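Local coordinates for protein class B carbapenemase GOB-18 (Elizabethkingia meningoseptica, PDB 5K0W) that is a class B3 metallo-beta-lactamase that binds two zinc ions and probably hydrolyses beta-lactam antibiotics, carbapenems among them, at residues L232-W237 and Q266-N271; F245-K250 and Q260-K265; N199-I204 and Y224-M229. All blocks are in the same frame, centred on the assembly; numbering follows the deposited sequence.

Interaction 1: residues L232-W237 and Q266-N271; sequences LDFDIW and QSYFQN
Tyr268 sits in the middle of this contact, and its CB and its ring each meet a different aromatic side chain of 232-237. The CB methylene lies over one face of the Trp237 indole, 3.6 Å from the centroid of the five-membered ring and 7° off the normal, a clear CH-pi contact. The ring of Tyr268 is met by the CE2-CZ edge of Phe234, with Phe234 CZ 3.5 Å from Tyr268 CD2. Their centroids are 5.0 Å apart and the planes stand at 85°, a T-shaped pair in which Tyr268 offers the face. With its CG anti to the backbone N (chi1 163°), the tyrosine runs on until its OH passes Leu232 CD1 at 3.6 Å, the two side chains crossing at about a right angle. At the Leu232 end, the CZ edge of Phe269 faces Leu232 O, 4.0 Å away. At the far rim of the indole, Trp237 CH2 is 3.9 Å from Asn271 ND2.

A second shell fixes these groups. Tyr268 OH is hydrogen-bonded to Met229 O, and Trp237 NE1 to Asp264 O, so the phenol oxygen and the indole nitrogen each have a partner outside the contact. Leu196 of strand 192-198 touches Leu232, Phe234 and Tyr268, while Asp235 ties the turn back to Arg191 and Arg194. The whole is an aromatic cluster of Phe234, Trp237 and Tyr268, by which the C-terminal helix 265-284 packs on the edge strand 236-239 of one sheet of the alpha-beta/beta-alpha metallo-beta-lactamase fold.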
loop_
_atom_site.group_PDB
_atom_site.type_symbol
_atom_site.label_atom_id
_atom_site.label_comp_id
_atom_site.label_asym_id
_atom_site.label_seq_id
_atom_site.Cartn_x
_atom_site.Cartn_y
_atom_site.Cartn_z
ATOM N N LEU A 232 -6.551 4.446 -16.123
ATOM C CA LEU A 232 -5.892 5.464 -15.297
ATOM C C LEU A 232 -4.848 6.239 -16.092
ATOM O O LEU A 232 -4.157 5.664 -16.954
ATOM C CB LEU A 232 -5.252 4.844 -14.019
ATOM C CG LEU A 232 -6.202 4.207 -12.981
ATOM C CD1 LEU A 232 -5.435 3.405 -11.957
ATOM C CD2 LEU A 232 -7.085 5.252 -12.294
ATOM N N ASP A 233 -4.742 7.554 -15.793
ATOM C CA ASP A 233 -3.749 8.471 -16.386
ATOM C C ASP A 233 -2.812 8.958 -15.278
ATOM O O ASP A 233 -3.268 9.466 -14.244
ATOM C CB ASP A 233 -4.378 9.683 -17.095
ATOM C CG ASP A 233 -5.599 9.440 -17.934
ATOM O OD1 ASP A 233 -5.490 8.700 -18.940
ATOM O OD2 ASP A 233 -6.663 10.004 -17.597
ATOM N N PHE A 234 -1.504 8.776 -15.479
ATOM C CA PHE A 234 -0.462 9.100 -14.489
ATOM C C PHE A 234 0.872 9.318 -15.198
ATOM O O PHE A 234 1.046 8.860 -16.327
ATOM C CB PHE A 234 -0.314 7.929 -13.468
ATOM C CG PHE A 234 0.014 6.588 -14.081
ATOM C CD1 PHE A 234 1.335 6.195 -14.278
ATOM C CD2 PHE A 234 -0.998 5.716 -14.463
ATOM C CE1 PHE A 234 1.636 4.984 -14.896
ATOM C CE2 PHE A 234 -0.691 4.485 -15.050
ATOM C CZ PHE A 234 0.623 4.129 -15.254
ATOM N N ASP A 235 1.830 9.952 -14.519
ATOM C CA ASP A 235 3.171 10.157 -15.066
ATOM C C ASP A 235 4.075 9.104 -14.481
ATOM O O ASP A 235 4.825 8.458 -15.210
ATOM C CB ASP A 235 3.688 11.567 -14.748
ATOM C CG ASP A 235 2.944 12.657 -15.505
ATOM O OD1 ASP A 235 2.653 12.452 -16.706
ATOM O OD2 ASP A 235 2.671 13.731 -14.902
ATOM N N ILE A 236 3.953 8.897 -13.156
ATOM C CA ILE A 236 4.745 7.950 -12.380
ATOM C C ILE A 236 3.877 6.915 -11.692
ATOM O O ILE A 236 2.808 7.257 -11.189
ATOM C CB ILE A 236 5.646 8.732 -11.391
ATOM C CG1 ILE A 236 6.815 9.371 -12.145
ATOM C CG2 ILE A 236 6.143 7.863 -10.210
ATOM C CD1 ILE A 236 7.625 10.328 -11.372
ATOM N N TRP A 237 4.358 5.657 -11.646
ATOM C CA TRP A 237 3.683 4.573 -10.937
ATOM C C TRP A 237 4.649 3.778 -10.053
ATOM O O TRP A 237 5.809 3.575 -10.409
ATOM C CB TRP A 237 2.898 3.667 -11.895
ATOM C CG TRP A 237 3.698 2.559 -12.503
ATOM C CD1 TRP A 237 4.522 2.637 -13.585
ATOM C CD2 TRP A 237 3.752 1.198 -12.054
ATOM N NE1 TRP A 237 5.100 1.409 -13.831
ATOM C CE2 TRP A 237 4.652 0.511 -12.899
ATOM C CE3 TRP A 237 3.135 0.493 -11.007
ATOM C CZ2 TRP A 237 4.928 -0.853 -12.746
ATOM C CZ3 TRP A 237 3.432 -0.847 -10.839
ATOM C CH2 TRP A 237 4.298 -1.514 -11.713
ATOM N N GLN A 266 4.203 1.537 -19.866
ATOM C CA GLN A 266 3.915 0.273 -20.551
ATOM C C GLN A 266 4.089 -0.970 -19.694
ATOM O O GLN A 266 3.336 -1.927 -19.876
ATOM C CB GLN A 266 4.580 0.171 -21.929
ATOM C CG GLN A 266 3.878 1.002 -23.021
ATOM C CD GLN A 266 2.356 0.955 -22.969
ATOM O OE1 GLN A 266 1.723 -0.096 -23.130
ATOM N NE2 GLN A 266 1.737 2.104 -22.722
ATOM N N SER A 267 5.011 -0.927 -18.709
ATOM C CA SER A 267 5.230 -2.021 -17.752
ATOM C C SER A 267 4.055 -2.144 -16.767
ATOM O O SER A 267 3.746 -3.254 -16.329
ATOM C CB SER A 267 6.527 -1.829 -16.986
ATOM O OG SER A 267 6.740 -2.952 -16.144
ATOM N N TYR A 268 3.403 -1.015 -16.420
ATOM C CA TYR A 268 2.230 -1.023 -15.547
ATOM C C TYR A 268 1.102 -1.755 -16.269
ATOM O O TYR A 268 0.453 -2.595 -15.660
ATOM C CB TYR A 268 1.789 0.401 -15.177
ATOM C CG TYR A 268 0.384 0.470 -14.635
ATOM C CD1 TYR A 268 0.091 0.037 -13.345
ATOM C CD2 TYR A 268 -0.670 0.925 -15.426
ATOM C CE1 TYR A 268 -1.206 0.084 -12.844
ATOM C CE2 TYR A 268 -1.975 0.964 -14.937
ATOM C CZ TYR A 268 -2.234 0.548 -13.643
ATOM O OH TYR A 268 -3.512 0.583 -13.154
ATOM N N PHE A 269 0.880 -1.451 -17.567
ATOM C CA PHE A 269 -0.168 -2.079 -18.362
ATOM C C PHE A 269 0.107 -3.539 -18.691
ATOM O O PHE A 269 -0.829 -4.337 -18.730
ATOM C CB PHE A 269 -0.517 -1.243 -19.598
ATOM C CG PHE A 269 -1.069 0.112 -19.229
ATOM C CD1 PHE A 269 -2.344 0.239 -18.676
ATOM C CD2 PHE A 269 -0.304 1.261 -19.399
ATOM C CE1 PHE A 269 -2.853 1.490 -18.324
ATOM C CE2 PHE A 269 -0.810 2.518 -19.034
ATOM C CZ PHE A 269 -2.082 2.621 -18.497
ATOM N N GLN A 270 1.382 -3.902 -18.878
ATOM C CA GLN A 270 1.783 -5.287 -19.148
ATOM C C GLN A 270 1.529 -6.167 -17.925
ATOM O O GLN A 270 0.919 -7.223 -18.071
ATOM C CB GLN A 270 3.244 -5.365 -19.612
ATOM C CG GLN A 270 3.375 -5.039 -21.100
ATOM C CD GLN A 270 4.793 -4.815 -21.563
ATOM O OE1 GLN A 270 5.490 -3.881 -21.124
ATOM N NE2 GLN A 270 5.212 -5.616 -22.535
ATOM N N ASN A 271 1.919 -5.692 -16.719
ATOM C CA ASN A 271 1.705 -6.382 -15.446
ATOM C C ASN A 271 0.231 -6.475 -15.141
ATOM O O ASN A 271 -0.209 -7.510 -14.655
ATOM C CB ASN A 271 2.413 -5.665 -14.286
ATOM C CG ASN A 271 3.909 -5.761 -14.324
ATOM O OD1 ASN A 271 4.485 -6.795 -14.679
ATOM N ND2 ASN A 271 4.570 -4.687 -13.932
#

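Interaction 2: residues F245-K250 and Q260-K265; sequences FDLHEK and QLFMDK
Lys250 leaves the short helix 247-250 with CG anti to its carbonyl carbon and then runs fully extended to the amine. Lys250 CB rests 4.1 Å from Leu261 CD2. Further out, CD passes over Leu261 O and beside the ring of Phe262, and CE comes between that same carbonyl and the Asp264 carboxylate. The tip, NZ, is gripped from both segments. Lys250 NZ forms a salt bridge with Asp264, 2.8 Å to OD1, which it meets from above the carboxylate plane, and a weak 3.0 Å bond to OD2. Phe245 O, in the lysine's own segment, takes NZ in the carbonyl plane at 2.9 Å with a C=O...N angle of 152°. A weak bond from Lys250 NZ to Leu261 O, 3.1 Å long, completes the set. Asp264 is the centre of an inverse gamma turn just ahead of helix 265-284, and the lysine ties the start of that helix to the loop following the zinc ligand His241. Asp246 OD2 lies 5.0 Å from Asp264 OD2, and the lysine charge would offset this like-charged neighbour. Phe262 supplies the apolar part: its CE1 is 3.9 Å from Leu247 CD1, and its CD1 sits at the edge of the Phe245 ring.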
loop_
_atom_site.group_PDB
_atom_site.type_symbol
_atom_site.label_atom_id
_atom_site.label_comp_id
_atom_site.label_asym_id
_atom_site.label_seq_id
_atom_site.Cartn_x
_atom_site.Cartn_y
_atom_site.Cartn_z
ATOM N N PHE A 245 7.160 -3.125 -9.219
ATOM C CA PHE A 245 7.591 -2.040 -10.085
ATOM C C PHE A 245 9.072 -2.143 -10.409
ATOM O O PHE A 245 9.655 -1.190 -10.927
ATOM C CB PHE A 245 7.163 -0.660 -9.566
ATOM C CG PHE A 245 7.652 -0.231 -8.202
ATOM C CD1 PHE A 245 7.071 -0.737 -7.046
ATOM C CD2 PHE A 245 8.615 0.762 -8.074
ATOM C CE1 PHE A 245 7.490 -0.306 -5.785
ATOM C CE2 PHE A 245 9.015 1.213 -6.815
ATOM C CZ PHE A 245 8.453 0.673 -5.678
ATOM N N ASP A 246 9.660 -3.343 -10.163
ATOM C CA ASP A 246 11.050 -3.729 -10.445
ATOM C C ASP A 246 12.057 -2.697 -9.945
ATOM O O ASP A 246 12.906 -2.240 -10.709
ATOM C CB ASP A 246 11.248 -4.007 -11.946
ATOM C CG ASP A 246 10.197 -4.896 -12.576
ATOM O OD1 ASP A 246 10.141 -6.098 -12.217
ATOM O OD2 ASP A 246 9.458 -4.403 -13.465
ATOM N N LEU A 247 11.935 -2.312 -8.662
ATOM C CA LEU A 247 12.778 -1.300 -8.029
ATOM C C LEU A 247 14.251 -1.649 -8.073
ATOM O O LEU A 247 15.061 -0.793 -8.423
ATOM C CB LEU A 247 12.317 -1.060 -6.575
ATOM C CG LEU A 247 13.164 -0.116 -5.714
ATOM C CD1 LEU A 247 13.081 1.308 -6.222
ATOM C CD2 LEU A 247 12.760 -0.193 -4.267
ATOM N N HIS A 248 14.591 -2.909 -7.728
ATOM C CA HIS A 248 15.976 -3.397 -7.654
ATOM C C HIS A 248 16.640 -3.700 -8.985
ATOM O O HIS A 248 17.860 -3.858 -9.024
ATOM C CB HIS A 248 16.120 -4.523 -6.621
ATOM C CG HIS A 248 15.420 -4.218 -5.333
ATOM N ND1 HIS A 248 15.825 -3.182 -4.510
ATOM C CD2 HIS A 248 14.313 -4.786 -4.805
ATOM C CE1 HIS A 248 14.974 -3.176 -3.501
ATOM N NE2 HIS A 248 14.050 -4.122 -3.635
ATOM N N GLU A 249 15.856 -3.729 -10.074
ATOM C CA GLU A 249 16.353 -3.895 -11.440
ATOM C C GLU A 249 16.638 -2.509 -12.030
ATOM O O GLU A 249 17.590 -2.342 -12.788
ATOM C CB GLU A 249 15.340 -4.657 -12.298
ATOM C CG GLU A 249 15.469 -6.162 -12.135
ATOM C CD GLU A 249 14.291 -7.015 -12.575
ATOM O OE1 GLU A 249 13.987 -8.008 -11.873
ATOM O OE2 GLU A 249 13.686 -6.712 -13.627
ATOM N N LYS A 250 15.814 -1.514 -11.641
ATOM C CA LYS A 250 15.876 -0.112 -12.046
ATOM C C LYS A 250 17.011 0.636 -11.367
ATOM O O LYS A 250 17.653 1.469 -12.012
ATOM C CB LYS A 250 14.561 0.592 -11.706
ATOM C CG LYS A 250 13.454 0.304 -12.673
ATOM C CD LYS A 250 12.133 0.787 -12.127
ATOM C CE LYS A 250 11.068 0.517 -13.148
ATOM N NZ LYS A 250 9.754 1.041 -12.726
ATOM N N GLN A 260 12.393 9.358 -13.796
ATOM C CA GLN A 260 12.186 8.667 -15.096
ATOM C C GLN A 260 12.276 7.159 -15.020
ATOM O O GLN A 260 11.852 6.483 -15.954
ATOM C CB GLN A 260 13.129 9.197 -16.184
ATOM C CG GLN A 260 12.795 10.608 -16.654
ATOM C CD GLN A 260 13.659 11.655 -16.010
ATOM O OE1 GLN A 260 14.152 11.508 -14.875
ATOM N NE2 GLN A 260 13.856 12.752 -16.724
ATOM N N LEU A 261 12.823 6.629 -13.909
ATOM C CA LEU A 261 12.894 5.193 -13.659
ATOM C C LEU A 261 11.475 4.667 -13.435
ATOM O O LEU A 261 11.181 3.531 -13.795
ATOM C CB LEU A 261 13.728 4.890 -12.399
ATOM C CG LEU A 261 15.219 5.170 -12.452
ATOM C CD1 LEU A 261 15.794 5.221 -11.062
ATOM C CD2 LEU A 261 15.956 4.130 -13.315
ATOM N N PHE A 262 10.601 5.511 -12.855
ATOM C CA PHE A 262 9.231 5.163 -12.503
ATOM C C PHE A 262 8.174 5.687 -13.478
ATOM O O PHE A 262 6.985 5.755 -13.150
ATOM C CB PHE A 262 8.961 5.522 -11.025
ATOM C CG PHE A 262 10.112 5.115 -10.137
ATOM C CD1 PHE A 262 10.380 3.770 -9.889
ATOM C CD2 PHE A 262 10.984 6.069 -9.624
ATOM C CE1 PHE A 262 11.482 3.386 -9.117
ATOM C CE2 PHE A 262 12.077 5.688 -8.838
ATOM C CZ PHE A 262 12.313 4.350 -8.585
ATOM N N MET A 263 8.613 5.978 -14.710
ATOM C CA MET A 263 7.774 6.481 -15.798
ATOM C C MET A 263 7.598 5.416 -16.875
ATOM O O MET A 263 7.303 5.738 -18.027
ATOM C CB MET A 263 8.394 7.746 -16.388
ATOM C CG MET A 263 8.383 8.893 -15.435
ATOM S SD MET A 263 8.955 10.394 -16.228
ATOM C CE MET A 263 8.522 11.549 -14.996
ATOM N N ASP A 264 7.765 4.141 -16.497
ATOM C CA ASP A 264 7.628 3.032 -17.419
ATOM C C ASP A 264 6.168 2.591 -17.430
ATOM O O ASP A 264 5.811 1.526 -16.900
ATOM C CB ASP A 264 8.621 1.896 -17.080
ATOM C CG ASP A 264 8.543 1.327 -15.664
ATOM O OD1 ASP A 264 8.161 2.081 -14.737
ATOM O OD2 ASP A 264 8.903 0.133 -15.479
ATOM N N LYS A 265 5.311 3.462 -18.003
ATOM C CA LYS A 265 3.864 3.259 -18.126
ATOM C C LYS A 265 3.509 1.926 -18.776
ATOM O O LYS A 265 2.628 1.240 -18.274
ATOM C CB LYS A 265 3.202 4.417 -18.884
ATOM C CG LYS A 265 3.180 5.732 -18.138
ATOM C CD LYS A 265 2.004 6.583 -18.596
ATOM C CE LYS A 265 2.454 7.915 -19.136
ATOM N NZ LYS A 265 1.310 8.852 -19.303
#

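Interaction 3: residues N199-I204 and Y224-M229; sequences NMPSVI and YTFGVM
Pro201 carries the contact on the 199-204 side, and its ring meets three side chains from one face of helix 218-230. Met229 comes at it tip to tip: Pro201 CD lies 3.8 Å from Met229 SD. The methionine is extended as far as SD (chi2 179°) and then bends at chi3 (93°), which carries CE past the proline to within 3.7 Å of Asn199 O, with Met200 SD also 4.3 Å from that methyl.

Phe226 approaches the same proline from another side, one turn back along the helix. Its CE1 is 3.5 Å from Pro201 CG, and its CZ is 3.5 Å from Pro201 O; the ring is turned obliquely to the proline, so neither face nor edge is presented squarely. Thr225 adds a methyl, CG2, 3.8 Å from Pro201 CB. That branch is anti to the backbone N, which leaves OG1 to bond to Pro173 O and Asp221 O.

Pro201 is the centre of an inverse gamma turn, with Ser202 N hydrogen-bonded to Met200 O at 2.9 Å, and its ring points toward the helix. This loop follows strand 192-198 in the metallo-beta-lactamase fold and runs past the zinc site. Asn199 OD1 accepts a hydrogen bond from NE2 of the zinc ligand Gln98 and is also bonded to Ser240 OG, making Asn199 a second-shell residue, its side chain about 6 Å from a zinc ion, while Ser202 OG makes a weak hydrogen bond with ND1 of His175, another zinc ligand. On the helix side, the C-terminal helix 265-284 backs the packing: Leu272 touches Met229, while Leu275 and Glu276 touch Phe226.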
loop_
_atom_site.group_PDB
_atom_site.type_symbol
_atom_site.label_atom_id
_atom_site.label_comp_id
_atom_site.label_asym_id
_atom_site.label_seq_id
_atom_site.Cartn_x
_atom_site.Cartn_y
_atom_site.Cartn_z
ATOM N N ASN A 199 -2.098 -0.703 -5.987
ATOM C CA ASN A 199 -2.192 -1.966 -5.287
ATOM C C ASN A 199 -2.604 -2.959 -6.383
ATOM O O ASN A 199 -3.772 -3.035 -6.762
ATOM C CB ASN A 199 -3.169 -1.948 -4.113
ATOM C CG ASN A 199 -2.996 -3.181 -3.257
ATOM O OD1 ASN A 199 -2.060 -3.297 -2.464
ATOM N ND2 ASN A 199 -3.788 -4.190 -3.525
ATOM N N MET A 200 -1.599 -3.646 -6.947
ATOM C CA MET A 200 -1.732 -4.612 -8.033
ATOM C C MET A 200 -2.756 -5.711 -7.723
ATOM O O MET A 200 -2.716 -6.297 -6.639
ATOM C CB MET A 200 -0.368 -5.186 -8.477
ATOM C CG MET A 200 0.639 -4.125 -8.949
ATOM S SD MET A 200 0.004 -2.950 -10.192
ATOM C CE MET A 200 0.034 -3.986 -11.724
ATOM N N PRO A 201 -3.732 -5.931 -8.631
ATOM C CA PRO A 201 -4.803 -6.885 -8.331
ATOM C C PRO A 201 -4.473 -8.371 -8.512
ATOM O O PRO A 201 -4.968 -9.029 -9.428
ATOM C CB PRO A 201 -5.960 -6.378 -9.196
ATOM C CG PRO A 201 -5.291 -5.741 -10.369
ATOM C CD PRO A 201 -3.942 -5.271 -9.941
ATOM N N SER A 202 -3.649 -8.910 -7.609
ATOM C CA SER A 202 -3.288 -10.336 -7.578
ATOM C C SER A 202 -4.329 -11.172 -6.799
ATOM O O SER A 202 -5.084 -10.620 -5.991
ATOM C CB SER A 202 -1.883 -10.527 -7.012
ATOM O OG SER A 202 -1.648 -9.702 -5.884
ATOM N N VAL A 203 -4.382 -12.494 -7.070
ATOM C CA VAL A 203 -5.316 -13.438 -6.422
ATOM C C VAL A 203 -4.576 -14.293 -5.383
ATOM O O VAL A 203 -3.672 -15.039 -5.749
ATOM C CB VAL A 203 -6.153 -14.286 -7.439
ATOM C CG1 VAL A 203 -7.087 -15.268 -6.723
ATOM C CG2 VAL A 203 -6.952 -13.388 -8.371
ATOM N N ILE A 204 -4.986 -14.192 -4.093
ATOM C CA ILE A 204 -4.390 -14.922 -2.955
ATOM C C ILE A 204 -5.089 -16.250 -2.591
ATOM O O ILE A 204 -4.515 -17.060 -1.847
ATOM C CB ILE A 204 -4.162 -14.006 -1.726
ATOM C CG1 ILE A 204 -5.504 -13.546 -1.083
ATOM C CG2 ILE A 204 -3.281 -12.811 -2.141
ATOM C CD1 ILE A 204 -5.388 -12.792 0.208
ATOM N N TYR A 224 -14.233 -5.296 -11.757
ATOM C CA TYR A 224 -14.346 -3.847 -11.765
ATOM C C TYR A 224 -12.914 -3.272 -11.780
ATOM O O TYR A 224 -12.568 -2.527 -12.701
ATOM C CB TYR A 224 -15.125 -3.392 -10.522
ATOM C CG TYR A 224 -14.962 -1.928 -10.160
ATOM C CD1 TYR A 224 -13.960 -1.511 -9.279
ATOM C CD2 TYR A 224 -15.847 -0.969 -10.645
ATOM C CE1 TYR A 224 -13.811 -0.165 -8.938
ATOM C CE2 TYR A 224 -15.720 0.375 -10.298
ATOM C CZ TYR A 224 -14.700 0.775 -9.445
ATOM O OH TYR A 224 -14.592 2.106 -9.104
ATOM N N THR A 225 -12.083 -3.681 -10.770
ATOM C CA THR A 225 -10.685 -3.312 -10.546
ATOM C C THR A 225 -9.853 -3.334 -11.811
ATOM O O THR A 225 -9.143 -2.361 -12.056
ATOM C CB THR A 225 -10.095 -4.109 -9.384
ATOM O OG1 THR A 225 -10.872 -3.815 -8.245
ATOM C CG2 THR A 225 -8.648 -3.721 -9.063
ATOM N N PHE A 226 -9.957 -4.406 -12.629
ATOM C CA PHE A 226 -9.213 -4.489 -13.892
ATOM C C PHE A 226 -9.691 -3.434 -14.885
ATOM O O PHE A 226 -8.862 -2.776 -15.527
ATOM C CB PHE A 226 -9.224 -5.909 -14.490
ATOM C CG PHE A 226 -8.382 -6.923 -13.729
ATOM C CD1 PHE A 226 -6.993 -6.840 -13.723
ATOM C CD2 PHE A 226 -8.973 -8.001 -13.085
ATOM C CE1 PHE A 226 -6.220 -7.792 -13.044
ATOM C CE2 PHE A 226 -8.200 -8.932 -12.397
ATOM C CZ PHE A 226 -6.831 -8.823 -12.383
ATOM N N GLY A 227 -11.003 -3.213 -14.928
ATOM C CA GLY A 227 -11.592 -2.205 -15.800
ATOM C C GLY A 227 -11.087 -0.807 -15.493
ATOM O O GLY A 227 -10.520 -0.142 -16.358
ATOM N N VAL A 228 -11.256 -0.373 -14.249
ATOM C CA VAL A 228 -10.884 0.955 -13.753
ATOM C C VAL A 228 -9.347 1.222 -13.787
ATOM O O VAL A 228 -8.921 2.328 -14.131
ATOM C CB VAL A 228 -11.584 1.212 -12.377
ATOM C CG1 VAL A 228 -11.057 0.293 -11.279
ATOM C CG2 VAL A 228 -11.507 2.675 -11.953
ATOM N N MET A 229 -8.530 0.188 -13.506
ATOM C CA MET A 229 -7.068 0.312 -13.505
ATOM C C MET A 229 -6.429 0.503 -14.902
ATOM O O MET A 229 -5.381 1.142 -15.002
ATOM C CB MET A 229 -6.398 -0.805 -12.689
ATOM C CG MET A 229 -6.411 -0.551 -11.195
ATOM S SD MET A 229 -5.662 -1.856 -10.184
ATOM C CE MET A 229 -3.976 -1.252 -10.024
#

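How the interactions relate
Interaction 3 closes first along the chain; interaction 1 then opens, with interaction 2 nested inside its loop. Interactions 1 and 2 have centres 10 Å apart and touch directly: Trp237 N and Phe262 O, 3.0 Å apart, probably form a hydrogen bond that joins edge strand 236-239 to the loop before helix 265-284. The centres of interactions 1 and 3 are 13 Å apart, and they meet where Met200 SD packs against Trp237 CZ3. Interactions 2 and 3 lie 20 Å apart between centres and do not touch. Helix 265-284 thus packs against the edge strand, the 199-204 loop that runs past the zinc site, and helix 218-230.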